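Local coordinates for purine nucleoside phosphorylase (PDB 5KO6), which catalyses the phosphate-dependent cleavage of purine nucleosides such as inosine and guanosine into the free base and ribose 1-phosphate, at residues A[115-120]-A[221-226]; A[133-138]-A[189-194]. One frame throughout, in Å; residues are numbered along the deposited sequence.

Interaction 1 (A[115-120]-A[221-226]). With R1P (1-O-phosphono-alpha-D-ribofuranose), chain C; CYT (6-aminopyrimidin-2(1H)-one), chain B.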
loop_
_atom_site.group_PDB
_atom_site.type_symbol
_atom_site.label_atom_id
_atom_site.label_comp_id
_atom_site.label_asym_id
_atom_site.label_seq_id
_atom_site.Cartn_x
_atom_site.Cartn_y
_atom_site.Cartn_z
ATOM N N ILE A 115 13.821 -5.599 20.173
ATOM C CA ILE A 115 12.577 -4.879 19.930
ATOM C C ILE A 115 11.430 -5.612 20.606
ATOM O O ILE A 115 11.330 -6.840 20.515
ATOM C CB ILE A 115 12.297 -4.772 18.419
ATOM C CG1 ILE A 115 13.478 -4.146 17.679
ATOM C CG2 ILE A 115 11.018 -3.958 18.178
ATOM C CD1 ILE A 115 13.299 -4.159 16.166
ATOM N N THR A 116 10.557 -4.862 21.286
ATOM C CA THR A 116 9.274 -5.400 21.726
ATOM C C THR A 116 8.131 -4.604 21.111
ATOM O O THR A 116 8.288 -3.445 20.720
ATOM C CB THR A 116 9.124 -5.432 23.251
ATOM O OG1 THR A 116 9.236 -4.108 23.801
ATOM C CG2 THR A 116 10.187 -6.339 23.868
ATOM N N ASN A 117 6.966 -5.242 21.039
ATOM C CA ASN A 117 5.755 -4.566 20.600
ATOM C C ASN A 117 4.551 -5.250 21.228
ATOM O O ASN A 117 4.649 -6.366 21.742
ATOM C CB ASN A 117 5.626 -4.551 19.062
ATOM C CG ASN A 117 5.516 -5.952 18.458
ATOM O OD1 ASN A 117 4.559 -6.690 18.710
ATOM N ND2 ASN A 117 6.496 -6.316 17.637
ATOM N N LEU A 118 3.410 -4.559 21.173
ATOM C CA LEU A 118 2.111 -5.133 21.499
ATOM C C LEU A 118 1.406 -5.448 20.188
ATOM O O LEU A 118 1.446 -4.652 19.245
ATOM C CB LEU A 118 1.259 -4.144 22.300
ATOM C CG LEU A 118 1.390 -4.138 23.831
ATOM C CD1 LEU A 118 0.712 -5.344 24.467
ATOM C CD2 LEU A 118 2.833 -4.054 24.271
ATOM N N ALA A 119 0.789 -6.622 20.109
ATOM C CA ALA A 119 0.222 -7.084 18.853
ATOM C C ALA A 119 -1.069 -7.848 19.099
ATOM O O ALA A 119 -1.347 -8.306 20.211
ATOM C CB ALA A 119 1.210 -7.994 18.107
ATOM N N GLY A 120 -1.854 -7.992 18.035
ATOM C CA GLY A 120 -3.043 -8.832 18.070
ATOM C C GLY A 120 -2.700 -10.255 17.656
ATOM O O GLY A 120 -1.904 -10.475 16.748
ATOM N N MET A 221 1.428 -2.783 14.283
ATOM C CA MET A 221 1.614 -1.556 13.510
ATOM C C MET A 221 3.032 -1.014 13.594
ATOM O O MET A 221 3.252 0.178 13.358
ATOM C CB MET A 221 0.626 -0.484 13.979
ATOM C CG MET A 221 -0.793 -0.972 14.083
ATOM S SD MET A 221 -1.843 0.355 14.737
ATOM C CE MET A 221 -3.338 -0.555 15.019
ATOM N N SER A 222 3.998 -1.848 13.955
ATOM C CA SER A 222 5.349 -1.357 14.167
ATOM C C SER A 222 6.330 -2.435 13.732
ATOM O O SER A 222 5.966 -3.407 13.055
ATOM C CB SER A 222 5.561 -0.984 15.641
ATOM O OG SER A 222 5.608 -2.157 16.439
ATOM N N THR A 223 7.590 -2.236 14.123
ATOM C CA THR A 223 8.616 -3.272 14.168
ATOM C C THR A 223 9.221 -3.574 12.809
ATOM O O THR A 223 10.440 -3.505 12.662
ATOM C CB THR A 223 8.096 -4.529 14.872
ATOM O OG1 THR A 223 7.753 -4.181 16.219
ATOM C CG2 THR A 223 9.139 -5.636 14.899
ATOM N N VAL A 224 8.403 -3.940 11.819
ATOM C CA VAL A 224 8.953 -4.276 10.500
ATOM C C VAL A 224 9.793 -3.149 9.918
ATOM O O VAL A 224 10.873 -3.432 9.379
ATOM C CB VAL A 224 7.839 -4.796 9.574
ATOM C CG1 VAL A 224 8.286 -4.846 8.098
ATOM C CG2 VAL A 224 7.336 -6.167 10.049
ATOM N N PRO A 225 9.405 -1.867 10.003
ATOM C CA PRO A 225 10.295 -0.822 9.436
ATOM C C PRO A 225 11.674 -0.815 10.084
ATOM O O PRO A 225 12.695 -0.751 9.374
ATOM C CB PRO A 225 9.510 0.478 9.676
ATOM C CG PRO A 225 8.068 0.014 9.706
ATOM C CD PRO A 225 8.119 -1.296 10.458
ATOM N N GLU A 226 11.733 -0.911 11.417
ATOM C CA GLU A 226 13.031 -0.911 12.102
ATOM C C GLU A 226 13.827 -2.160 11.778
ATOM O O GLU A 226 15.051 -2.096 11.638
ATOM C CB GLU A 226 12.853 -0.853 13.624
ATOM C CG GLU A 226 12.053 0.291 14.151
ATOM C CD GLU A 226 10.593 -0.064 14.269
ATOM O OE1 GLU A 226 10.144 -0.458 15.367
ATOM O OE2 GLU A 226 9.906 0.019 13.249
HETATM C C5 R1P C . -1.960 0.018 19.410
HETATM O O5 R1P C . -2.599 -0.393 20.575
HETATM C C4 R1P C . -0.491 0.334 19.683
HETATM O O4 R1P C . 0.090 -0.729 20.215
HETATM C C1 R1P C . 1.307 -1.108 19.252
HETATM C C2 R1P C . 0.887 -0.733 18.025
HETATM O O2 R1P C . 2.017 -0.594 17.079
HETATM C C3 R1P C . 0.262 0.610 18.321
HETATM O O3 R1P C . 1.233 1.554 18.463
HETATM O O1 R1P C . 2.380 -0.369 19.635
HETATM P P R1P C . 3.859 -1.072 19.609
HETATM O O1P R1P C . 4.875 0.050 19.613
HETATM O O2P R1P C . 3.931 -1.895 18.348
HETATM O O3P R1P C . 3.954 -1.888 20.849
HETATM N N3 CYT B . -3.450 -4.844 17.211
HETATM C C4 CYT B . -3.908 -5.273 18.392
HETATM N N1 CYT B . -1.721 -3.685 18.363
HETATM C C2 CYT B . -2.355 -4.049 17.164
HETATM O O2 CYT B . -1.912 -3.622 16.098
HETATM N N4 CYT B . -4.988 -6.056 18.391
HETATM C C5 CYT B . -3.273 -4.919 19.624
HETATM C C6 CYT B . -2.194 -4.131 19.562
HETATM O O HOH W 1 2.982 -4.090 17.062
#
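In the phosphate end of the ribose 1-phosphate (R1P) pocket, N117 of strand 112-121 meets S222 and T223 of the loop leading into helix 224-232. Atom ND2 of N117 donates to OG1 of T223 over 2.9 Å, a bent bond (140°) whose acceptor lies 27° out of the amide plane. With CG between the backbone N and the carbonyl carbon (chi1 63°), N117 swings its amide toward T223 OG1 and leaves CB against OG of S222, 3.6 Å away; the same CB touches O2P of R1P. T223 OG1 then donates to S222 OG at 3.0 Å, and S222 OG donates to O2P of R1P at 2.6 Å. T223, itself bonded by N117, thus stands as a second shell, consistent with orienting the S222 hydroxyl. From the strand, L118 N grips O3P of R1P at 2.7 Å, and a water donates to both L118 O and O2P. Beyond the phosphate, I115 CG2 lies 3.8 Å from T223 OG1, the two side chains running alongside in opposite directions. N117 OD1 is hydrogen-bonded to S241, on strand 236-246, which pairs parallel with strand 112-121; helix 259-283 covers T116, whose CB points away from the turn.

Interaction 2 (A[133-138]-A[189-194])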
loop_
_atom_site.group_PDB
_atom_site.type_symbol
_atom_site.label_atom_id
_atom_site.label_comp_id
_atom_site.label_asym_id
_atom_site.label_seq_id
_atom_site.Cartn_x
_atom_site.Cartn_y
_atom_site.Cartn_z
ATOM N N LEU A 133 8.002 -14.884 19.787
ATOM C CA LEU A 133 9.280 -14.586 19.155
ATOM C C LEU A 133 9.048 -14.494 17.652
ATOM O O LEU A 133 8.591 -15.461 17.038
ATOM C CB LEU A 133 10.259 -15.721 19.448
ATOM C CG LEU A 133 10.463 -16.088 20.925
ATOM C CD1 LEU A 133 11.464 -17.229 21.058
ATOM C CD2 LEU A 133 10.918 -14.873 21.705
ATOM N N ILE A 134 9.356 -13.348 17.058
ATOM C CA ILE A 134 9.038 -13.144 15.646
ATOM C C ILE A 134 10.103 -13.832 14.802
ATOM O O ILE A 134 11.300 -13.578 14.971
ATOM C CB ILE A 134 8.934 -11.653 15.310
ATOM C CG1 ILE A 134 7.822 -11.020 16.139
ATOM C CG2 ILE A 134 8.665 -11.467 13.821
ATOM C CD1 ILE A 134 6.528 -11.794 16.143
ATOM N N LYS A 135 9.672 -14.727 13.908
ATOM C CA LYS A 135 10.594 -15.476 13.066
ATOM C C LYS A 135 10.529 -15.076 11.602
ATOM O O LYS A 135 11.349 -15.559 10.815
ATOM C CB LYS A 135 10.346 -16.991 13.195
ATOM C CG LYS A 135 8.993 -17.435 12.660
ATOM C CD LYS A 135 8.823 -18.945 12.768
ATOM C CE LYS A 135 7.469 -19.381 12.229
ATOM N NZ LYS A 135 7.262 -20.848 12.371
ATOM N N GLY A 136 9.574 -14.237 11.228
ATOM C CA GLY A 136 9.432 -13.740 9.867
ATOM C C GLY A 136 8.274 -12.771 9.838
ATOM O O GLY A 136 7.600 -12.549 10.850
ATOM N N HIS A 137 8.050 -12.161 8.673
ATOM C CA HIS A 137 6.983 -11.170 8.603
ATOM C C HIS A 137 6.299 -11.143 7.238
ATOM O O HIS A 137 6.819 -11.637 6.229
ATOM C CB HIS A 137 7.461 -9.768 9.006
ATOM C CG HIS A 137 8.455 -9.157 8.064
ATOM N ND1 HIS A 137 9.652 -8.637 8.497
ATOM C CD2 HIS A 137 8.414 -8.949 6.723
ATOM C CE1 HIS A 137 10.313 -8.137 7.469
ATOM N NE2 HIS A 137 9.584 -8.314 6.379
ATOM N N ILE A 138 5.117 -10.541 7.227
ATOM C CA ILE A 138 4.409 -10.198 5.997
ATOM C C ILE A 138 4.213 -8.694 6.020
ATOM O O ILE A 138 3.498 -8.160 6.881
ATOM C CB ILE A 138 3.084 -10.945 5.849
ATOM C CG1 ILE A 138 3.359 -12.445 5.710
ATOM C CG2 ILE A 138 2.330 -10.450 4.609
ATOM C CD1 ILE A 138 2.120 -13.290 5.540
ATOM N N VAL A 189 5.540 -18.681 25.774
ATOM C CA VAL A 189 6.381 -18.268 24.651
ATOM C C VAL A 189 6.068 -19.122 23.428
ATOM O O VAL A 189 6.087 -20.357 23.497
ATOM C CB VAL A 189 7.874 -18.365 25.013
ATOM C CG1 VAL A 189 8.737 -17.859 23.839
ATOM C CG2 VAL A 189 8.181 -17.577 26.269
ATOM N N HIS A 190 5.800 -18.455 22.305
ATOM C CA HIS A 190 5.566 -19.071 21.012
ATOM C C HIS A 190 6.518 -18.435 20.012
ATOM O O HIS A 190 7.244 -17.487 20.325
ATOM C CB HIS A 190 4.133 -18.800 20.527
ATOM C CG HIS A 190 3.073 -19.124 21.532
ATOM N ND1 HIS A 190 2.214 -20.191 21.385
ATOM C CD2 HIS A 190 2.730 -18.521 22.695
ATOM C CE1 HIS A 190 1.389 -20.234 22.416
ATOM N NE2 HIS A 190 1.682 -19.232 23.225
ATOM N N GLU A 191 6.502 -18.947 18.790
ATOM C CA GLU A 191 7.165 -18.279 17.677
ATOM C C GLU A 191 6.129 -18.044 16.592
ATOM O O GLU A 191 5.119 -18.752 16.521
ATOM C CB GLU A 191 8.355 -19.078 17.144
ATOM C CG GLU A 191 7.990 -20.394 16.513
ATOM C CD GLU A 191 9.188 -21.075 15.866
ATOM O OE1 GLU A 191 10.335 -20.736 16.225
ATOM O OE2 GLU A 191 8.979 -21.938 14.991
ATOM N N GLY A 192 6.360 -17.036 15.755
ATOM C CA GLY A 192 5.330 -16.745 14.775
ATOM C C GLY A 192 5.738 -15.718 13.745
ATOM O O GLY A 192 6.762 -15.042 13.864
ATOM N N VAL A 193 4.881 -15.607 12.730
ATOM C CA VAL A 193 5.024 -14.646 11.634
ATOM C C VAL A 193 4.206 -13.400 11.943
ATOM O O VAL A 193 3.014 -13.493 12.270
ATOM C CB VAL A 193 4.567 -15.270 10.307
ATOM C CG1 VAL A 193 4.613 -14.225 9.193
ATOM C CG2 VAL A 193 5.421 -16.474 9.968
ATOM N N TYR A 194 4.842 -12.232 11.827
ATOM C CA TYR A 194 4.231 -10.944 12.154
ATOM C C TYR A 194 3.719 -10.260 10.887
ATOM O O TYR A 194 4.496 -9.989 9.968
ATOM C CB TYR A 194 5.279 -10.062 12.833
ATOM C CG TYR A 194 4.848 -8.681 13.295
ATOM C CD1 TYR A 194 4.848 -7.595 12.409
ATOM C CD2 TYR A 194 4.522 -8.439 14.637
ATOM C CE1 TYR A 194 4.501 -6.329 12.840
ATOM C CE2 TYR A 194 4.176 -7.173 15.083
ATOM C CZ TYR A 194 4.163 -6.119 14.172
ATOM O OH TYR A 194 3.838 -4.868 14.606
#
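K135 and E191, both solvent-exposed, meet alongside the parallel strand pair, where K135 NZ lies 3.3 Å from E191 OE2 in a salt bridge whose hydrogen bond is weak. The extended lysine also lays its CD along the carboxylate, 3.7 Å from OE2. The other side-chain contacts are apolar: I134 CG2 touches CB of Y194 at 3.8 Å, and L133 CG meets V189 CG1 at the same separation of 3.8 Å. Between the backbones, L133 N bonds to H190 O, and G192 N to L133 O; farther along, K135 N bonds to G192 O (2.9 Å), Y194 N to G136 O, and I138 N to Y194 O. K135 and G136 together face V193 alone, a beta bulge between the I134/G192 and H137/Y194 pairs of this beta-alpha-beta unit. Its connection contains helix 170-182, which lies against L133, K135 and V189. CG anti to the backbone N (chi1 -178°) carries the Y194 ring out from the sheet toward the pocket, where its OH is hydrogen-bonded to S222 N. H137 instead turns its imidazole away from strand 189-196, and ND1 is held by Y168 OH. At the subunit interface, S204 of a neighbouring subunit is hydrogen-bonded to H137 O.

How the interactions relate
Read from the N terminus, the chain runs through strand 112-121, which supplies the first half of interaction 1, and, after a connecting loop, into strand 131-139, the first half of interaction 2. Segment 189-194, separated from 133-138 by 50 residues, closes interaction 2; only after strand 218-220 does the turn at 221-226 come back to close interaction 1. The shorter loop therefore lies wholly within the longer one, and the two do not cross. Both contacts reach the same mixed sheet, their centres about 11 Å apart, and Y194 spans the gap: its CE2 packs 3.6 Å from N117 ND2, and its CD1 lies 3.7 Å from V224 CG2. The crossover unit is thus tied to the phosphate-binding turn.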